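Side-chain contacts in flagellar protein FliL (Vibrio alginolyticus, PDB 6AHP), which assists bacterial flagellar motor function and has a stomatin-like periplasmic core: residues 35-38 and 42-45; 54-59 and 84-89; 89-92 and 96-99. All blocks are in the same frame, centred on the assembly; numbering follows the deposited sequence.

Contact 1 (35-38 and 42-45); sequences LMVR and NEEL
The backbone oxygen of R38 is gripped twice from the side of N42. The side-chain amide of N42 donates to it from ND2, with 3.0 Å between ND2 and R38 O. The N-H points at the oxygen with an angle of 153°. The donor comes in nearly along the C=O axis of R38 (160° at the oxygen). The oxygen is tilted a little out of the N42 amide plane. Water 1 supplies the second bond, donating to R38 O over 3.0 Å. The same water accepts from the backbone N of N42 at 2.8 Å. The side chain and the main chain of N42 thus both reach one carbonyl, the first directly and the second through water. The torsion of N42 fits this: CG lies beside the backbone N (chi1 -76°), which keeps the amide close to the N-H that holds the water. The place is the turn from strand 26-38 into helix 40-48 of the FliL core, and the bonds tie the last strand residue to the start of the helix. Next to them the packing is apolar. V37 faces the helix, and its CG2 lies 3.9 Å from E43 CB, the two side chains crossing at about a right angle. V37 CB also stands 4.3 Å from N42 CB. The polar ends of the longer side chains find partners outside the two segments. The carboxylate of E43 pairs with R47, and the guanidinium of R38 forms a salt bridge with E100.

Contact 2 (54-59 and 84-89); sequences ESSLLS and EDIKAA
S56 and I86 mark the closest backbone approach of the two helices, 5.8 Å between their CA atoms, where the short axes come within 9.0 Å and run roughly antiparallel at 138°. The small side chain of S56 faces the other helix at this point. Its OG is anti to the backbone N (chi1 171°) and lies against the facing backbone, 3.4 Å from D85 C. The N-H of I86 is near, but its angle is poor and no hydrogen bond crosses the contact. The flanks of this hydroxyl touch carbon: D85 CB and I86 CG1 are each 3.6 Å from S56 OG. Beside it lies the apolar part. The CD1 methyl of I86 meets the branched end of L57, with CD2 of L57 3.7 Å from CD1 of I86. The two side chains cross obliquely. T60 OG1 lies within hydrogen-bonding reach of both D85 OD2 and S56 O, which share its one proton. This is antiparallel helix-helix packing. I86, on helix 72-94, also packs on I53 of helix 50-62 and on I99 before strand 101-109. L57 reaches L12 and F16 of strand 7-21, and S55 OG is hydrogen-bonded to F104 O of the second subunit.

Contact 3 (89-92 and 96-99); sequences ALNA and KPVI
L90 forms the tight side of this contact, lying over the P97-V98 turn. Its CD1 methyl is 3.6 Å from V98 CB and 3.5 Å from P97 O. The side chains of L90 and V98 cross at about a right angle, and CG2 of V98 also reaches L90 CB, 4.1 Å away. CG of L90 is anti to its carbonyl carbon (chi1 -65°), and CD1 is the branch that reaches the turn. Closer to the helix backbone, L90 CB lies 3.4 Å from K96 O. The loop bends sharply at V98, which has a positive phi of 74° and a psi of -58°. These values and a weak bond of 2.9 Å from I99 N to P97 O make a classic gamma turn. It sets the V98 side chain toward the helix.

The other side is open to solvent. There the N91 side chain lies beside the P97 ring, and both residues are exposed. The carboxamide oxygen of N91 is modelled too close to the K96-P97 peptide, so its exact placing is doubtful. P97 N has no hydrogen to offer it. No hydrogen bond joins the two segments, and the contact rests on packing. The side chain of K96 leaves the backbone directed away from the helix, and its amine forms a salt bridge with E41.

The loop folds back over the end of helix 72-94, and the contact lies there. V98 touches L45 and A46 of helix 40-48, while L90 packs on L52 and I53 of helix 50-62. Strand 101-109 follows just beyond I99.

How the contacts relate
The contacts come in series along the chain. Contact 1 closes first and joins strand 26-38 to helix 40-48. Contact 2 then pairs helix 50-62 with helix 72-94. Contact 3 starts at A89, which it shares with contact 2, and joins helix 72-94 to the loop that leads to strand 101-109. The centres are about 14 Å apart for contacts 1 and 2, about 11 Å for 1 and 3, and about 9 Å for 2 and 3. The loop 96-99 bridges the other two: V98 O meets N42 of contact 1, and P97 O meets K87 of contact 2. It so connects the helices within the FliL core, with contact 2 next to the second subunit.

Contact 1 (35-38 and 42-45)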
loop_
_atom_site.group_PDB
_atom_site.type_symbol
_atom_site.label_atom_id
_atom_site.label_comp_id
_atom_site.label_asym_id
_atom_site.label_seq_id
_atom_site.Cartn_x
_atom_site.Cartn_y
_atom_site.Cartn_z
ATOM N N LEU A 35 0.496 -11.753 -9.664
ATOM C CA LEU A 35 1.589 -12.365 -8.923
ATOM C C LEU A 35 1.845 -13.774 -9.446
ATOM O O LEU A 35 0.911 -14.572 -9.580
ATOM C CB LEU A 35 1.282 -12.417 -7.417
ATOM C CG LEU A 35 0.773 -11.080 -6.851
ATOM C CD1 LEU A 35 0.143 -11.293 -5.492
ATOM C CD2 LEU A 35 1.931 -10.024 -6.816
ATOM N N MET A 36 3.112 -14.079 -9.706
ATOM C CA MET A 36 3.542 -15.434 -10.010
ATOM C C MET A 36 4.041 -16.092 -8.725
ATOM O O MET A 36 4.888 -15.531 -8.027
ATOM C CB MET A 36 4.641 -15.414 -11.066
ATOM C CG MET A 36 5.076 -16.776 -11.571
ATOM S SD MET A 36 6.228 -16.453 -12.944
ATOM C CE MET A 36 7.684 -17.252 -12.293
ATOM N N VAL A 37 3.474 -17.250 -8.392
ATOM C CA VAL A 37 3.830 -17.962 -7.175
ATOM C C VAL A 37 4.079 -19.419 -7.551
ATOM O O VAL A 37 3.647 -19.892 -8.606
ATOM C CB VAL A 37 2.724 -17.879 -6.083
ATOM C CG1 VAL A 37 2.242 -16.398 -5.839
ATOM C CG2 VAL A 37 1.542 -18.752 -6.478
ATOM N N ARG A 38 4.749 -20.138 -6.651
ATOM C CA ARG A 38 4.932 -21.582 -6.770
ATOM C C ARG A 38 4.351 -22.279 -5.549
ATOM O O ARG A 38 4.799 -22.040 -4.425
ATOM C CB ARG A 38 6.410 -21.931 -6.947
ATOM C CG ARG A 38 6.928 -21.671 -8.386
ATOM C CD ARG A 38 8.399 -22.061 -8.523
ATOM N NE ARG A 38 8.918 -21.677 -9.830
ATOM C CZ ARG A 38 8.748 -22.404 -10.929
ATOM N NH1 ARG A 38 8.065 -23.548 -10.853
ATOM N NH2 ARG A 38 9.249 -21.989 -12.098
ATOM N N ASN A 42 2.094 -21.001 -0.942
ATOM C CA ASN A 42 2.418 -19.632 -1.336
ATOM C C ASN A 42 1.220 -18.939 -1.975
ATOM O O ASN A 42 1.020 -17.730 -1.779
ATOM C CB ASN A 42 3.639 -19.623 -2.270
ATOM C CG ASN A 42 4.955 -19.849 -1.509
ATOM O OD1 ASN A 42 5.098 -19.398 -0.371
ATOM N ND2 ASN A 42 5.922 -20.538 -2.133
ATOM N N GLU A 43 0.388 -19.679 -2.711
ATOM C CA GLU A 43 -0.774 -19.058 -3.334
ATOM C C GLU A 43 -1.771 -18.599 -2.277
ATOM O O GLU A 43 -2.266 -17.465 -2.319
ATOM C CB GLU A 43 -1.449 -20.007 -4.337
ATOM C CG GLU A 43 -2.651 -19.333 -5.020
ATOM C CD GLU A 43 -3.448 -20.262 -5.955
ATOM O OE1 GLU A 43 -2.905 -21.317 -6.362
ATOM O OE2 GLU A 43 -4.615 -19.930 -6.291
ATOM N N GLU A 44 -2.061 -19.451 -1.300
ATOM C CA GLU A 44 -3.011 -19.045 -0.272
ATOM C C GLU A 44 -2.459 -17.881 0.554
ATOM O O GLU A 44 -3.198 -16.943 0.885
ATOM C CB GLU A 44 -3.384 -20.259 0.580
ATOM C CG GLU A 44 -2.424 -20.629 1.669
ATOM C CD GLU A 44 -3.132 -21.371 2.812
ATOM O OE1 GLU A 44 -4.352 -21.620 2.674
ATOM O OE2 GLU A 44 -2.477 -21.695 3.836
ATOM N N LEU A 45 -1.150 -17.871 0.817
ATOM C CA LEU A 45 -0.526 -16.721 1.473
ATOM C C LEU A 45 -0.646 -15.448 0.642
ATOM O O LEU A 45 -0.929 -14.373 1.184
ATOM C CB LEU A 45 0.941 -17.005 1.758
ATOM C CG LEU A 45 1.157 -18.004 2.898
ATOM C CD1 LEU A 45 2.621 -18.373 3.002
ATOM C CD2 LEU A 45 0.622 -17.388 4.224
HETATM O O HOH W 1 3.883 -22.973 -1.752
#

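Contact 2 (54-59 and 84-89)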
loop_
_atom_site.group_PDB
_atom_site.type_symbol
_atom_site.label_atom_id
_atom_site.label_comp_id
_atom_site.label_asym_id
_atom_site.label_seq_id
_atom_site.Cartn_x
_atom_site.Cartn_y
_atom_site.Cartn_z
ATOM N N GLU A 54 -0.792 -5.157 -2.149
ATOM C CA GLU A 54 -1.262 -4.009 -2.923
ATOM C C GLU A 54 -0.679 -2.714 -2.404
ATOM O O GLU A 54 -0.403 -1.792 -3.181
ATOM C CB GLU A 54 -2.786 -3.930 -2.893
ATOM C CG GLU A 54 -3.492 -5.050 -3.599
ATOM C CD GLU A 54 -4.946 -5.118 -3.159
ATOM O OE1 GLU A 54 -5.503 -4.059 -2.791
ATOM O OE2 GLU A 54 -5.526 -6.221 -3.138
ATOM N N SER A 55 -0.499 -2.622 -1.088
ATOM C CA SER A 55 0.055 -1.418 -0.488
ATOM C C SER A 55 1.540 -1.272 -0.803
ATOM O O SER A 55 2.034 -0.155 -0.999
ATOM C CB SER A 55 -0.179 -1.458 1.021
ATOM O OG SER A 55 -0.190 -0.136 1.503
ATOM N N SER A 56 2.273 -2.390 -0.812
ATOM C CA SER A 56 3.671 -2.371 -1.220
ATOM C C SER A 56 3.815 -1.895 -2.661
ATOM O O SER A 56 4.683 -1.077 -2.969
ATOM C CB SER A 56 4.273 -3.765 -1.069
ATOM O OG SER A 56 5.564 -3.840 -1.636
ATOM N N LEU A 57 2.992 -2.439 -3.563
ATOM C CA LEU A 57 3.029 -2.037 -4.967
ATOM C C LEU A 57 2.782 -0.533 -5.122
ATOM O O LEU A 57 3.514 0.158 -5.841
ATOM C CB LEU A 57 1.997 -2.845 -5.760
ATOM C CG LEU A 57 2.491 -4.260 -6.153
ATOM C CD1 LEU A 57 1.395 -5.164 -6.705
ATOM C CD2 LEU A 57 3.701 -4.211 -7.099
ATOM N N LEU A 58 1.728 -0.015 -4.483
ATOM C CA LEU A 58 1.446 1.418 -4.564
ATOM C C LEU A 58 2.604 2.241 -4.010
ATOM O O LEU A 58 2.950 3.281 -4.579
ATOM C CB LEU A 58 0.142 1.755 -3.835
ATOM C CG LEU A 58 -0.524 3.096 -4.176
ATOM C CD1 LEU A 58 -0.778 3.280 -5.709
ATOM C CD2 LEU A 58 -1.833 3.254 -3.397
ATOM N N SER A 59 3.239 1.777 -2.920
ATOM C CA SER A 59 4.418 2.464 -2.398
ATOM C C SER A 59 5.545 2.475 -3.414
ATOM O O SER A 59 6.239 3.487 -3.574
ATOM C CB SER A 59 4.906 1.807 -1.111
ATOM O OG SER A 59 4.028 2.048 -0.034
ATOM N N GLU A 84 10.906 -7.091 -5.301
ATOM C CA GLU A 84 11.710 -7.087 -4.107
ATOM C C GLU A 84 11.003 -6.421 -2.924
ATOM O O GLU A 84 11.046 -6.915 -1.857
ATOM C CB GLU A 84 13.101 -6.525 -4.337
ATOM C CG GLU A 84 14.110 -7.474 -4.997
ATOM C CD GLU A 84 14.131 -8.919 -4.471
ATOM O OE1 GLU A 84 14.228 -9.190 -3.282
ATOM O OE2 GLU A 84 14.078 -9.821 -5.283
ATOM N N ASP A 85 10.291 -5.346 -3.158
ATOM C CA ASP A 85 9.592 -4.688 -2.045
ATOM C C ASP A 85 8.515 -5.596 -1.463
ATOM O O ASP A 85 8.355 -5.658 -0.240
ATOM C CB ASP A 85 8.979 -3.356 -2.483
ATOM C CG ASP A 85 10.038 -2.242 -2.677
ATOM O OD1 ASP A 85 11.171 -2.377 -2.171
ATOM O OD2 ASP A 85 9.736 -1.222 -3.358
ATOM N N ILE A 86 7.782 -6.334 -2.323
ATOM C CA ILE A 86 6.766 -7.279 -1.829
ATOM C C ILE A 86 7.421 -8.385 -1.010
ATOM O O ILE A 86 6.948 -8.759 0.069
ATOM C CB ILE A 86 5.955 -7.881 -2.996
ATOM C CG1 ILE A 86 5.031 -6.848 -3.626
ATOM C CG2 ILE A 86 5.134 -9.122 -2.521
ATOM C CD1 ILE A 86 4.586 -7.213 -5.060
ATOM N N LYS A 87 8.497 -8.957 -1.534
ATOM C CA LYS A 87 9.146 -10.039 -0.814
ATOM C C LYS A 87 9.644 -9.554 0.545
ATOM O O LYS A 87 9.450 -10.233 1.564
ATOM C CB LYS A 87 10.283 -10.601 -1.657
ATOM C CG LYS A 87 9.836 -11.486 -2.806
ATOM C CD LYS A 87 11.047 -11.904 -3.674
ATOM C CE LYS A 87 10.564 -12.497 -4.988
ATOM N NZ LYS A 87 11.719 -12.831 -5.877
ATOM N N ALA A 88 10.203 -8.334 0.585
ATOM C CA ALA A 88 10.693 -7.774 1.844
ATOM C C ALA A 88 9.549 -7.533 2.829
ATOM O O ALA A 88 9.664 -7.886 4.008
ATOM C CB ALA A 88 11.483 -6.483 1.562
ATOM N N ALA A 89 8.412 -6.991 2.351
ATOM C CA ALA A 89 7.220 -6.840 3.200
ATOM C C ALA A 89 6.716 -8.177 3.747
ATOM O O ALA A 89 6.326 -8.278 4.920
ATOM C CB ALA A 89 6.085 -6.157 2.431
#

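Contact 3 (89-92 and 96-99)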
loop_
_atom_site.group_PDB
_atom_site.type_symbol
_atom_site.label_atom_id
_atom_site.label_comp_id
_atom_site.label_asym_id
_atom_site.label_seq_id
_atom_site.Cartn_x
_atom_site.Cartn_y
_atom_site.Cartn_z
ATOM N N ALA A 89 8.412 -6.991 2.351
ATOM C CA ALA A 89 7.220 -6.840 3.200
ATOM C C ALA A 89 6.716 -8.177 3.747
ATOM O O ALA A 89 6.326 -8.278 4.920
ATOM C CB ALA A 89 6.085 -6.157 2.431
ATOM N N LEU A 90 6.655 -9.195 2.913
ATOM C CA LEU A 90 6.128 -10.464 3.412
ATOM C C LEU A 90 7.150 -11.185 4.289
ATOM O O LEU A 90 6.766 -11.862 5.252
ATOM C CB LEU A 90 5.695 -11.343 2.237
ATOM C CG LEU A 90 4.515 -10.739 1.452
ATOM C CD1 LEU A 90 4.346 -11.437 0.149
ATOM C CD2 LEU A 90 3.242 -10.862 2.253
ATOM N N ASN A 91 8.442 -11.080 3.949
ATOM C CA ASN A 91 9.492 -11.596 4.835
ATOM C C ASN A 91 9.386 -10.967 6.215
ATOM O O ASN A 91 9.457 -11.664 7.234
ATOM C CB ASN A 91 10.879 -11.341 4.242
ATOM C CG ASN A 91 11.335 -12.466 3.291
ATOM O OD1 ASN A 91 10.891 -13.606 3.418
ATOM N ND2 ASN A 91 12.221 -12.146 2.356
ATOM N N ALA A 92 9.156 -9.656 6.268
ATOM C CA ALA A 92 8.998 -9.003 7.555
ATOM C C ALA A 92 7.725 -9.454 8.250
ATOM O O ALA A 92 7.683 -9.527 9.484
ATOM C CB ALA A 92 9.004 -7.486 7.383
ATOM N N LYS A 96 8.587 -15.319 5.143
ATOM C CA LYS A 96 8.831 -15.908 3.836
ATOM C C LYS A 96 8.434 -14.913 2.743
ATOM O O LYS A 96 7.567 -14.156 2.912
ATOM C CB LYS A 96 8.188 -17.252 3.543
ATOM C CG LYS A 96 7.205 -17.843 4.466
ATOM C CD LYS A 96 7.304 -19.336 4.336
ATOM C CE LYS A 96 5.963 -19.971 4.468
ATOM N NZ LYS A 96 5.445 -20.315 3.133
ATOM N N PRO A 97 9.109 -14.964 1.628
ATOM C CA PRO A 97 8.938 -14.094 0.480
ATOM C C PRO A 97 7.593 -14.204 -0.199
ATOM O O PRO A 97 7.188 -13.262 -0.746
ATOM C CB PRO A 97 10.097 -14.456 -0.413
ATOM C CG PRO A 97 10.424 -15.806 -0.052
ATOM C CD PRO A 97 10.195 -15.891 1.410
ATOM N N VAL A 98 7.053 -15.406 -0.234
ATOM C CA VAL A 98 5.783 -15.786 -0.792
ATOM C C VAL A 98 5.716 -15.828 -2.304
ATOM O O VAL A 98 5.412 -16.802 -2.840
ATOM C CB VAL A 98 4.600 -15.018 -0.171
ATOM C CG1 VAL A 98 3.300 -15.268 -0.859
ATOM C CG2 VAL A 98 4.564 -15.223 1.303
ATOM N N ILE A 99 6.002 -14.756 -2.962
ATOM C CA ILE A 99 5.918 -14.726 -4.380
ATOM C C ILE A 99 7.202 -14.989 -5.106
ATOM O O ILE A 99 8.216 -14.895 -4.554
ATOM C CB ILE A 99 5.361 -13.378 -4.901
ATOM C CG1 ILE A 99 6.300 -12.234 -4.597
ATOM C CG2 ILE A 99 4.046 -13.086 -4.311
ATOM C CD1 ILE A 99 6.079 -10.998 -5.419
#